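Local coordinates for protein ALDH21) (Physcomitrella patens subsp. patens, PDB 5MZ5) that oxidises succinic semialdehyde to succinate with NADP(+) as cofactor, as a plant member of the aldehyde dehydrogenase family, at residues Trp55-Asn60 with Asn64-Lys69. Numbering follows the deposited sequence.
Sequences WLDVTN and NDVAAK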
ATOM      1  N   TRP A  55     -15.894 -40.128  26.520  1.00 38.88           N
ATOM      2  CA  TRP A  55     -16.643 -39.665  25.360  1.00 38.77           C
ATOM      3  C   TRP A  55     -17.463 -38.434  25.625  1.00 40.33           C
ATOM      4  O   TRP A  55     -18.043 -38.285  26.690  1.00 39.94           O
ATOM      5  CB  TRP A  55     -17.550 -40.772  24.808  1.00 38.44           C
ATOM      6  CG  TRP A  55     -16.826 -41.966  24.259  1.00 40.08           C
ATOM      7  CD1 TRP A  55     -16.754 -43.206  24.823  1.00 43.97           C
ATOM      8  CD2 TRP A  55     -16.085 -42.038  23.030  1.00 39.53           C
ATOM      9  NE1 TRP A  55     -16.030 -44.053  24.015  1.00 44.04           N
ATOM     10  CE2 TRP A  55     -15.594 -43.358  22.913  1.00 44.36           C
ATOM     11  CE3 TRP A  55     -15.823 -41.128  21.993  1.00 39.76           C
ATOM     12  CZ2 TRP A  55     -14.868 -43.792  21.794  1.00 43.44           C
ATOM     13  CZ3 TRP A  55     -15.090 -41.553  20.894  1.00 41.07           C
ATOM     14  CH2 TRP A  55     -14.593 -42.861  20.816  1.00 42.41           C
ATOM     15  N   LEU A  56     -17.499 -37.546  24.641  1.00 35.30           N
ATOM     16  CA  LEU A  56     -18.339 -36.359  24.625  1.00 33.63           C
ATOM     17  C   LEU A  56     -19.482 -36.673  23.644  1.00 34.12           C
ATOM     18  O   LEU A  56     -19.221 -37.073  22.494  1.00 31.33           O
ATOM     19  CB  LEU A  56     -17.541 -35.121  24.149  1.00 33.21           C
ATOM     20  CG  LEU A  56     -18.332 -33.813  23.920  1.00 37.85           C
ATOM     21  CD1 LEU A  56     -18.854 -33.209  25.258  1.00 38.09           C
ATOM     22  CD2 LEU A  56     -17.488 -32.789  23.156  1.00 38.16           C
ATOM     23  N   ASP A  57     -20.738 -36.494  24.095  1.00 30.48           N
ATOM     24  CA  ASP A  57     -21.923 -36.743  23.261  1.00 30.48           C
ATOM     25  C   ASP A  57     -22.252 -35.527  22.427  1.00 32.53           C
ATOM     26  O   ASP A  57     -22.300 -34.419  22.952  1.00 31.44           O
ATOM     27  CB  ASP A  57     -23.143 -37.079  24.133  1.00 32.76           C
ATOM     28  CG  ASP A  57     -23.153 -38.449  24.788  1.00 44.11           C
ATOM     29  OD1 ASP A  57     -22.352 -39.312  24.375  1.00 45.97           O
ATOM     30  OD2 ASP A  57     -24.027 -38.681  25.663  1.00 45.42           O
ATOM     31  N   VAL A  58     -22.490 -35.726  21.130  1.00 28.53           N
ATOM     32  CA  VAL A  58     -22.898 -34.655  20.226  1.00 26.88           C
ATOM     33  C   VAL A  58     -24.291 -34.995  19.716  1.00 32.14           C
ATOM     34  O   VAL A  58     -24.491 -36.025  19.055  1.00 31.80           O
ATOM     35  CB  VAL A  58     -21.900 -34.319  19.090  1.00 28.68           C
ATOM     36  CG1 VAL A  58     -22.419 -33.153  18.232  1.00 26.54           C
ATOM     37  CG2 VAL A  58     -20.516 -34.000  19.653  1.00 28.30           C
ATOM     38  N   THR A  59     -25.253 -34.131  20.045  1.00 28.72           N
ATOM     39  CA  THR A  59     -26.642 -34.368  19.675  1.00 28.74           C
ATOM     40  C   THR A  59     -27.079 -33.699  18.391  1.00 32.59           C
ATOM     41  O   THR A  59     -26.585 -32.637  18.013  1.00 30.42           O
ATOM     42  CB  THR A  59     -27.618 -34.005  20.813  1.00 31.56           C
ATOM     43  OG1 THR A  59     -27.674 -32.585  20.993  1.00 30.97           O
ATOM     44  CG2 THR A  59     -27.322 -34.745  22.129  1.00 24.35           C
ATOM     45  N   ASN A  60     -28.063 -34.335  17.743  1.00 31.46           N
ATOM     46  CA  ASN A  60     -28.769 -33.809  16.593  1.00 29.76           C
ATOM     47  C   ASN A  60     -29.655 -32.738  17.255  1.00 30.98           C
ATOM     48  O   ASN A  60     -30.399 -33.045  18.184  1.00 28.09           O
ATOM     49  CB  ASN A  60     -29.588 -34.925  15.938  1.00 26.18           C
ATOM     50  CG  ASN A  60     -30.425 -34.502  14.749  1.00 40.19           C
ATOM     51  OD1 ASN A  60     -31.114 -33.473  14.755  1.00 37.77           O
ATOM     52  ND2 ASN A  60     -30.454 -35.345  13.738  1.00 30.89           N
ATOM     53  N   ASN A  64     -32.671 -34.454  19.030  1.00 29.06           N
ATOM     54  CA  ASN A  64     -32.037 -34.606  20.351  1.00 28.91           C
ATOM     55  C   ASN A  64     -31.312 -35.959  20.505  1.00 34.40           C
ATOM     56  O   ASN A  64     -30.788 -36.249  21.578  1.00 34.81           O
ATOM     57  CB  ASN A  64     -32.982 -34.328  21.515  1.00 31.73           C
ATOM     58  CG  ASN A  64     -33.489 -32.926  21.525  1.00 54.01           C
ATOM     59  OD1 ASN A  64     -32.733 -31.976  21.336  1.00 45.86           O
ATOM     60  ND2 ASN A  64     -34.787 -32.770  21.727  1.00 46.71           N
ATOM     61  N   ASP A  65     -31.215 -36.745  19.408  1.00 31.62           N
ATOM     62  CA  ASP A  65     -30.503 -38.026  19.386  1.00 32.25           C
ATOM     63  C   ASP A  65     -29.006 -37.775  19.469  1.00 36.79           C
ATOM     64  O   ASP A  65     -28.501 -36.821  18.855  1.00 36.12           O
ATOM     65  CB  ASP A  65     -30.747 -38.773  18.053  1.00 34.87           C
ATOM     66  CG  ASP A  65     -32.124 -39.373  17.821  1.00 47.67           C
ATOM     67  OD1 ASP A  65     -32.678 -39.973  18.764  1.00 48.37           O
ATOM     68  OD2 ASP A  65     -32.599 -39.331  16.666  1.00 54.71           O
ATOM     69  N   VAL A  66     -28.281 -38.674  20.140  1.00 34.19           N
ATOM     70  CA  VAL A  66     -26.825 -38.605  20.210  1.00 33.74           C
ATOM     71  C   VAL A  66     -26.375 -39.169  18.853  1.00 40.96           C
ATOM     72  O   VAL A  66     -26.552 -40.361  18.587  1.00 42.57           O
ATOM     73  CB  VAL A  66     -26.231 -39.368  21.425  1.00 37.09           C
ATOM     74  CG1 VAL A  66     -24.702 -39.245  21.446  1.00 37.01           C
ATOM     75  CG2 VAL A  66     -26.824 -38.859  22.737  1.00 36.24           C
ATOM     76  N   ALA A  67     -25.932 -38.284  17.951  1.00 37.01           N
ATOM     77  CA  ALA A  67     -25.560 -38.689  16.602  1.00 36.68           C
ATOM     78  C   ALA A  67     -24.080 -38.955  16.454  1.00 40.23           C
ATOM     79  O   ALA A  67     -23.658 -39.595  15.485  1.00 41.67           O
ATOM     80  CB  ALA A  67     -26.018 -37.644  15.601  1.00 36.73           C
ATOM     81  N   ALA A  68     -23.293 -38.470  17.414  1.00 34.82           N
ATOM     82  CA  ALA A  68     -21.849 -38.597  17.399  1.00 33.72           C
ATOM     83  C   ALA A  68     -21.239 -38.679  18.793  1.00 37.43           C
ATOM     84  O   ALA A  68     -21.804 -38.153  19.753  1.00 36.72           O
ATOM     85  CB  ALA A  68     -21.238 -37.438  16.610  1.00 33.55           C
ATOM     86  N   LYS A  69     -20.081 -39.354  18.888  1.00 35.27           N
ATOM     87  CA  LYS A  69     -19.275 -39.532  20.102  1.00 34.95           C
ATOM     88  C   LYS A  69     -17.878 -39.045  19.774  1.00 36.62           C
ATOM     89  O   LYS A  69     -17.288 -39.453  18.765  1.00 35.59           O
ATOM     90  CB  LYS A  69     -19.252 -40.994  20.556  1.00 38.21           C
ATOM     91  CG  LYS A  69     -20.546 -41.428  21.215  1.00 56.39           C
ATOM     92  CD  LYS A  69     -20.509 -42.891  21.534  1.00 67.94           C
ATOM     93  CE  LYS A  69     -20.562 -43.140  23.015  1.00 76.98           C
ATOM     94  NZ  LYS A  69     -20.159 -44.533  23.343  1.00 84.72           N
TER
HETATM   95  O   HOH W   1     -30.159 -31.435  21.440  1.00 33.61           O
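Strands 55-59 and 66-69 form an antiparallel hairpin, axes 4.6 Å apart at 142°, interrupted by a classic beta bulge where A67 and A68 both face V58. V58 O accepts from A67 N at 2.9 Å and from A68 N at 3.2 Å, both donors lying in its carbonyl plane, while V58 N returns a bond to A68 O. Toward the turn, N60 N meets D65 O at 2.8 Å almost in line with that carbonyl, and N64 N donates to N60 O. The side chain of N60 serves the turn itself, its OD1 accepting from the backbone N of Y62 and of T63. At the other end, the indole of W55 and the side chain of K69 cross at about a right angle. K69 CB rests 3.7 Å from W55 CE3, and a bend at chi3 (116°) brings the ammonium over the five-membered ring, NZ lying 4.2 Å from its centroid and 23° off the normal, a cation-pi contact. A serine in place of W55 removes the ring face under the ammonium and the carbon against CB, and would probably leave the K69 chain freer to turn, without its cation-pi partner. D57 and V66 share the same face of the sheet as K69, V66 CG1 packing against the D57 carboxylate; V58 CB and A68 CB meet on the reverse face, V58 also touching E125 of helix 115-126 and A68 touching Y40 of strand 38-44. Strand 55-59 is an edge of an N-terminal four-stranded sheet, and 66-71 lies between it and 38-44. Near the turn, a water joins T59 OG1, at 2.8 Å, to N64 OD1, to which it donates.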